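Local coordinates for putative retaining b-glycosidase (PDB 5A95), which is a glycoside hydrolase family 5 beta-glucanase that probably cleaves mixed-linkage beta-1,3-1,4-glucans with retention of configuration, at residues F187-T192 with N231-L236; I224-G229 with A250-P255. The protein carries 1 engineered substitution. All coordinates share one frame; numbering follows the deposited sequence.

Contact 1: F187-T192 with N231-L236. With BGC (beta-D-glucopyranose), chain D.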
loop_
_atom_site.group_PDB
_atom_site.type_symbol
_atom_site.label_atom_id
_atom_site.label_comp_id
_atom_site.label_asym_id
_atom_site.label_seq_id
_atom_site.Cartn_x
_atom_site.Cartn_y
_atom_site.Cartn_z
ATOM N N PHE A 187 17.560 4.497 4.125
ATOM C CA PHE A 187 16.494 4.945 5.028
ATOM C C PHE A 187 17.163 5.590 6.234
ATOM O O PHE A 187 17.682 4.897 7.111
ATOM C CB PHE A 187 15.600 3.786 5.453
ATOM C CG PHE A 187 14.369 4.236 6.195
ATOM C CD1 PHE A 187 14.424 4.519 7.545
ATOM C CD2 PHE A 187 13.152 4.345 5.547
ATOM C CE1 PHE A 187 13.278 4.942 8.224
ATOM C CE2 PHE A 187 12.030 4.764 6.206
ATOM C CZ PHE A 187 12.091 5.067 7.541
ATOM N N ASN A 188 17.127 6.925 6.287
ATOM C CA ASN A 188 17.857 7.726 7.274
ATOM C C ASN A 188 17.873 7.142 8.697
ATOM O O ASN A 188 18.920 6.781 9.242
ATOM C CB ASN A 188 17.272 9.123 7.231
ATOM C CG ASN A 188 17.693 10.020 8.373
ATOM O OD1 ASN A 188 18.860 10.229 8.653
ATOM N ND2 ASN A 188 16.688 10.608 9.028
ATOM N N GLU A 189 16.709 7.103 9.352
ATOM C CA GLU A 189 16.648 6.771 10.779
ATOM C C GLU A 189 15.559 5.772 11.107
ATOM O O GLU A 189 14.408 6.161 11.431
ATOM C CB GLU A 189 16.537 8.028 11.653
ATOM C CG GLU A 189 17.885 8.709 11.829
ATOM C CD GLU A 189 17.872 9.936 12.695
ATOM O OE1 GLU A 189 16.801 10.524 12.864
ATOM O OE2 GLU A 189 18.963 10.330 13.151
ATOM N N PRO A 190 15.922 4.482 11.104
ATOM C CA PRO A 190 14.995 3.475 11.588
ATOM C C PRO A 190 14.714 3.680 13.078
ATOM O O PRO A 190 15.636 3.814 13.879
ATOM C CB PRO A 190 15.747 2.175 11.347
ATOM C CG PRO A 190 16.700 2.512 10.231
ATOM C CD PRO A 190 17.166 3.879 10.611
ATOM N N THR A 191 13.419 3.662 13.423
ATOM C CA THR A 191 12.980 3.719 14.802
ATOM C C THR A 191 11.537 3.272 14.897
ATOM O O THR A 191 10.744 3.537 13.979
ATOM C CB THR A 191 13.130 5.115 15.456
ATOM O OG1 THR A 191 12.627 5.032 16.795
ATOM C CG2 THR A 191 12.366 6.197 14.696
ATOM N N THR A 192 11.182 2.609 15.995
ATOM C CA THR A 192 9.781 2.347 16.266
ATOM C C THR A 192 9.224 3.208 17.390
ATOM O O THR A 192 8.083 3.016 17.794
ATOM C CB THR A 192 9.535 0.887 16.626
ATOM O OG1 THR A 192 10.248 0.604 17.834
ATOM C CG2 THR A 192 9.916 -0.016 15.478
ATOM N N ASN A 231 17.038 2.519 16.915
ATOM C CA ASN A 231 17.302 3.637 17.811
ATOM C C ASN A 231 17.827 4.842 17.040
ATOM O O ASN A 231 18.777 5.498 17.450
ATOM C CB ASN A 231 18.274 3.229 18.939
ATOM C CG ASN A 231 18.348 4.257 20.059
ATOM O OD1 ASN A 231 17.508 5.149 20.169
ATOM N ND2 ASN A 231 19.415 4.192 20.841
ATOM N N TRP A 232 17.137 5.169 15.956
ATOM C CA TRP A 232 17.481 6.294 15.097
ATOM C C TRP A 232 18.899 6.154 14.520
ATOM O O TRP A 232 19.749 7.047 14.657
ATOM C CB TRP A 232 17.318 7.637 15.808
ATOM C CG TRP A 232 15.906 8.049 16.152
ATOM C CD1 TRP A 232 15.157 8.944 15.445
ATOM C CD2 TRP A 232 15.122 7.659 17.274
ATOM N NE1 TRP A 232 13.940 9.142 16.061
ATOM C CE2 TRP A 232 13.894 8.380 17.193
ATOM C CE3 TRP A 232 15.339 6.824 18.362
ATOM C CZ2 TRP A 232 12.871 8.226 18.125
ATOM C CZ3 TRP A 232 14.312 6.672 19.284
ATOM C CH2 TRP A 232 13.100 7.371 19.165
ATOM N N ALA A 233 19.147 5.019 13.867
ATOM C CA ALA A 233 20.429 4.747 13.222
ATOM C C ALA A 233 21.567 4.821 14.221
ATOM O O ALA A 233 22.625 5.335 13.929
ATOM C CB ALA A 233 20.677 5.706 12.039
ATOM N N TYR A 234 21.385 4.220 15.376
ATOM C CA TYR A 234 22.405 4.206 16.403
ATOM C C TYR A 234 22.953 2.822 16.723
ATOM O O TYR A 234 24.143 2.680 16.989
ATOM C CB TYR A 234 21.926 4.945 17.671
ATOM C CG TYR A 234 23.041 5.140 18.643
ATOM C CD1 TYR A 234 24.057 6.065 18.402
ATOM C CD2 TYR A 234 23.108 4.387 19.799
ATOM C CE1 TYR A 234 25.112 6.188 19.267
ATOM C CE2 TYR A 234 24.167 4.538 20.696
ATOM C CZ TYR A 234 25.181 5.446 20.401
ATOM O OH TYR A 234 26.278 5.591 21.241
ATOM N N ASP A 235 22.121 1.792 16.676
ATOM C CA ASP A 235 22.535 0.455 17.117
ATOM C C ASP A 235 22.842 -0.465 15.936
ATOM O O ASP A 235 21.929 -0.979 15.279
ATOM C CB ASP A 235 21.455 -0.167 18.022
ATOM C CG ASP A 235 21.877 -1.519 18.600
ATOM O OD1 ASP A 235 23.063 -1.884 18.481
ATOM O OD2 ASP A 235 21.009 -2.186 19.199
ATOM N N LEU A 236 24.129 -0.675 15.685
ATOM C CA LEU A 236 24.586 -1.608 14.652
ATOM C C LEU A 236 24.876 -3.002 15.215
ATOM O O LEU A 236 25.167 -3.904 14.463
ATOM C CB LEU A 236 25.826 -1.065 13.970
ATOM C CG LEU A 236 25.636 0.140 13.074
ATOM C CD1 LEU A 236 26.970 0.608 12.527
ATOM C CD2 LEU A 236 24.655 -0.172 11.935
HETATM C C2 BGC D . 16.748 13.959 12.268
HETATM C C3 BGC D . 16.905 15.367 11.698
HETATM C C4 BGC D . 16.718 16.394 12.821
HETATM C C5 BGC D . 17.672 16.089 13.960
HETATM C C6 BGC D . 17.559 17.080 15.094
HETATM C C1 BGC D . 17.477 13.737 13.591
HETATM O O1 BGC D . 16.952 12.663 14.330
HETATM O O2 BGC D . 17.153 12.967 11.255
HETATM O O3 BGC D . 15.963 15.499 10.587
HETATM O O4 BGC D . 16.889 17.768 12.444
HETATM O O5 BGC D . 17.293 14.816 14.474
HETATM O O6 BGC D . 18.362 16.539 16.145
#
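N188 meets the 231-236 segment through its backbone, where its O lies 3.5 Å from A233 CB. Its side chain turns to the glucose instead: ND2 gives a straight bond of 3.3 Å to BGC O2 (170° at the hydrogen) and a second to S143 O, while R103 bonds OD1. E189 follows, its chain extended beyond CG and passing A233 CB and the W232 backbone, which brings OE1 to BGC O1 at 2.6 Å. The same OE1 sits at the edge of the W232 indole, 3.4 Å from CD1. P190 supplies the backbone link: its O accepts from W232 N at 2.9 Å, a bent bond (133° at the hydrogen), and its ring carbon CD rests against A233 CB. T191 then lies against one face of the indole. OG1 stands anti to the backbone N (chi1 178°), leaving CG2, between that N and the carbonyl carbon, in CH-pi contact 3.7 Å from the centroid of the five-membered ring; OG1 lies over the same face at the six-membered ring while accepting from M193 N. A hydrogen bond from W232 NE1 to Q153 OE1 helps hold the indole's rotation. N231 to A233 all have positive phi, a left-handed helical turn. N188-E189-P190 is the Asn-Glu-Pro sequence of family 5, whose glutamate is the acid/base in relatives; E189's bond to the anomeric hydroxyl O1 is consistent with that role.

Contact 2: I224-G229 with A250-P255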
loop_
_atom_site.group_PDB
_atom_site.type_symbol
_atom_site.label_atom_id
_atom_site.label_comp_id
_atom_site.label_asym_id
_atom_site.label_seq_id
_atom_site.Cartn_x
_atom_site.Cartn_y
_atom_site.Cartn_z
ATOM N N ILE A 224 27.428 2.507 -3.481
ATOM C CA ILE A 224 27.591 2.025 -2.122
ATOM C C ILE A 224 26.289 2.216 -1.336
ATOM O O ILE A 224 25.935 3.324 -0.951
ATOM C CB ILE A 224 28.732 2.770 -1.397
ATOM C CG1 ILE A 224 30.065 2.608 -2.147
ATOM C CG2 ILE A 224 28.841 2.285 0.038
ATOM C CD1 ILE A 224 31.119 3.607 -1.689
ATOM N N PRO A 225 25.558 1.125 -1.064
ATOM C CA PRO A 225 24.400 1.224 -0.167
ATOM C C PRO A 225 24.887 1.449 1.252
ATOM O O PRO A 225 25.861 0.821 1.702
ATOM C CB PRO A 225 23.712 -0.165 -0.305
ATOM C CG PRO A 225 24.295 -0.771 -1.565
ATOM C CD PRO A 225 25.725 -0.254 -1.556
ATOM N N LEU A 226 24.142 2.267 1.988
ATOM C CA LEU A 226 24.449 2.574 3.381
ATOM C C LEU A 226 23.226 2.206 4.227
ATOM O O LEU A 226 22.113 2.700 3.977
ATOM C CB LEU A 226 24.781 4.055 3.537
ATOM C CG LEU A 226 25.199 4.541 4.908
ATOM C CD1 LEU A 226 26.533 3.996 5.312
ATOM C CD2 LEU A 226 25.210 6.046 5.036
ATOM N N VAL A 227 23.428 1.272 5.159
ATOM C CA VAL A 227 22.364 0.628 5.938
ATOM C C VAL A 227 22.468 1.065 7.396
ATOM O O VAL A 227 23.553 1.164 7.942
ATOM C CB VAL A 227 22.531 -0.906 5.848
ATOM C CG1 VAL A 227 21.610 -1.645 6.810
ATOM C CG2 VAL A 227 22.265 -1.357 4.415
ATOM N N ALA A 228 21.310 1.310 8.012
ATOM C CA ALA A 228 21.204 1.779 9.383
ATOM C C ALA A 228 20.464 0.779 10.279
ATOM O O ALA A 228 19.600 0.022 9.828
ATOM C CB ALA A 228 20.430 3.080 9.443
ATOM N N GLY A 229 20.828 0.814 11.551
ATOM C CA GLY A 229 20.128 0.088 12.585
ATOM C C GLY A 229 19.090 0.931 13.319
ATOM O O GLY A 229 18.763 2.060 12.948
ATOM N N ALA A 250 28.142 -0.285 3.300
ATOM C CA ALA A 250 28.622 0.465 4.442
ATOM C C ALA A 250 27.478 0.603 5.440
ATOM O O ALA A 250 26.294 0.441 5.081
ATOM C CB ALA A 250 29.107 1.831 4.003
ATOM N N TYR A 251 27.824 0.881 6.696
ATOM C CA TYR A 251 26.810 1.054 7.732
ATOM C C TYR A 251 26.839 2.488 8.278
ATOM O O TYR A 251 27.890 3.108 8.421
ATOM C CB TYR A 251 27.009 0.014 8.858
ATOM C CG TYR A 251 26.689 -1.388 8.434
ATOM C CD1 TYR A 251 25.381 -1.832 8.436
ATOM C CD2 TYR A 251 27.683 -2.260 7.991
ATOM C CE1 TYR A 251 25.059 -3.122 8.054
ATOM C CE2 TYR A 251 27.370 -3.544 7.577
ATOM C CZ TYR A 251 26.056 -3.982 7.637
ATOM O OH TYR A 251 25.715 -5.253 7.234
ATOM N N ALA A 252 25.635 2.996 8.563
ATOM C CA ALA A 252 25.427 4.341 9.105
ATOM C C ALA A 252 25.408 4.293 10.619
ATOM O O ALA A 252 24.877 3.362 11.216
ATOM C CB ALA A 252 24.113 4.930 8.595
ATOM N N ALA A 253 25.833 5.378 11.247
ATOM C CA ALA A 253 25.638 5.616 12.665
ATOM C C ALA A 253 25.378 7.098 12.847
ATOM O O ALA A 253 25.961 7.930 12.166
ATOM C CB ALA A 253 26.864 5.211 13.466
ATOM N N HIS A 254 24.512 7.424 13.818
ATOM C CA HIS A 254 24.156 8.810 14.143
ATOM C C HIS A 254 24.478 9.098 15.605
ATOM O O HIS A 254 23.573 9.144 16.471
ATOM C CB HIS A 254 22.683 9.073 13.852
ATOM C CG HIS A 254 22.371 9.122 12.384
ATOM N ND1 HIS A 254 21.112 9.418 11.902
ATOM C CD2 HIS A 254 23.157 8.935 11.292
ATOM C CE1 HIS A 254 21.131 9.397 10.589
ATOM N NE2 HIS A 254 22.366 9.145 10.196
ATOM N N PRO A 255 25.768 9.242 15.908
ATOM C CA PRO A 255 26.165 9.319 17.298
ATOM C C PRO A 255 26.074 10.748 17.877
ATOM O O PRO A 255 27.088 11.384 18.223
ATOM C CB PRO A 255 27.600 8.842 17.246
ATOM C CG PRO A 255 28.101 9.368 15.921
ATOM C CD PRO A 255 26.935 9.195 15.003
HETATM O O HOH W 1 22.827 2.464 12.777
#
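L226 lays its isobutyl end over the neighbouring strand, CD1 3.6 Å from A250 CB and CG 3.9 Å from A252 CB. Strands 224-227 and 250-252 are adjacent parallel staves of the (beta/alpha)8 barrel characteristic of family 5, joined in a beta-alpha-beta unit and running 36° apart. L226 CG is anti to the backbone N (chi1 -177°), and this carries the branched end across the peptide between Y251 and A252. The same side chain also touches V183 and E185 of strand 181-185, so an alanine here would probably open a gap among A250, A252 and strand 181-185 inside the barrel. V227 and Y251 run alongside each other on the other face, V227 CG1 4.0 Å from Y251 CE1. V227 and P225 also pack on helix 202-219, and the Y251 hydroxyl is bonded to I244 N.

Three backbone bonds stitch the strands in parallel register. A250 N points nearly head-on at P225 O, 3.0 Å away; V227 N returns a bond of 3.0 Å to A250 O. A252 N reaches V227 O at 2.8 Å from above the carbonyl plane, 37° out of it, and the same oxygen receives a CA-H...O contact from Y251. At the next position a water bridges the two chains, accepting from G229 N at 2.9 Å and donating to A252 O at 2.7 Å.

In the fold
Both contacts are buried, but contact 2 lies deeper, in the barrel wall, while contact 1 lies just past it, in the loops at the C-terminal ends of the strands, where the glycan binds. The chain threads through them alternately: strand 224-227 runs into the turn of contact 1, which leads back to strand 250-252. They touch directly through H254, whose ND1 bonds E189 OE2 at 2.6 Å and whose backbone N probably donates to A233 O at 2.8 Å. Segment 250-255 thus also carries a residue bonding the carboxylate that meets the sugar. Contact 2 itself uses regular backbone bonding and aliphatic packing; contact 1 relies on an indole, one bent backbone bond and polar side chains.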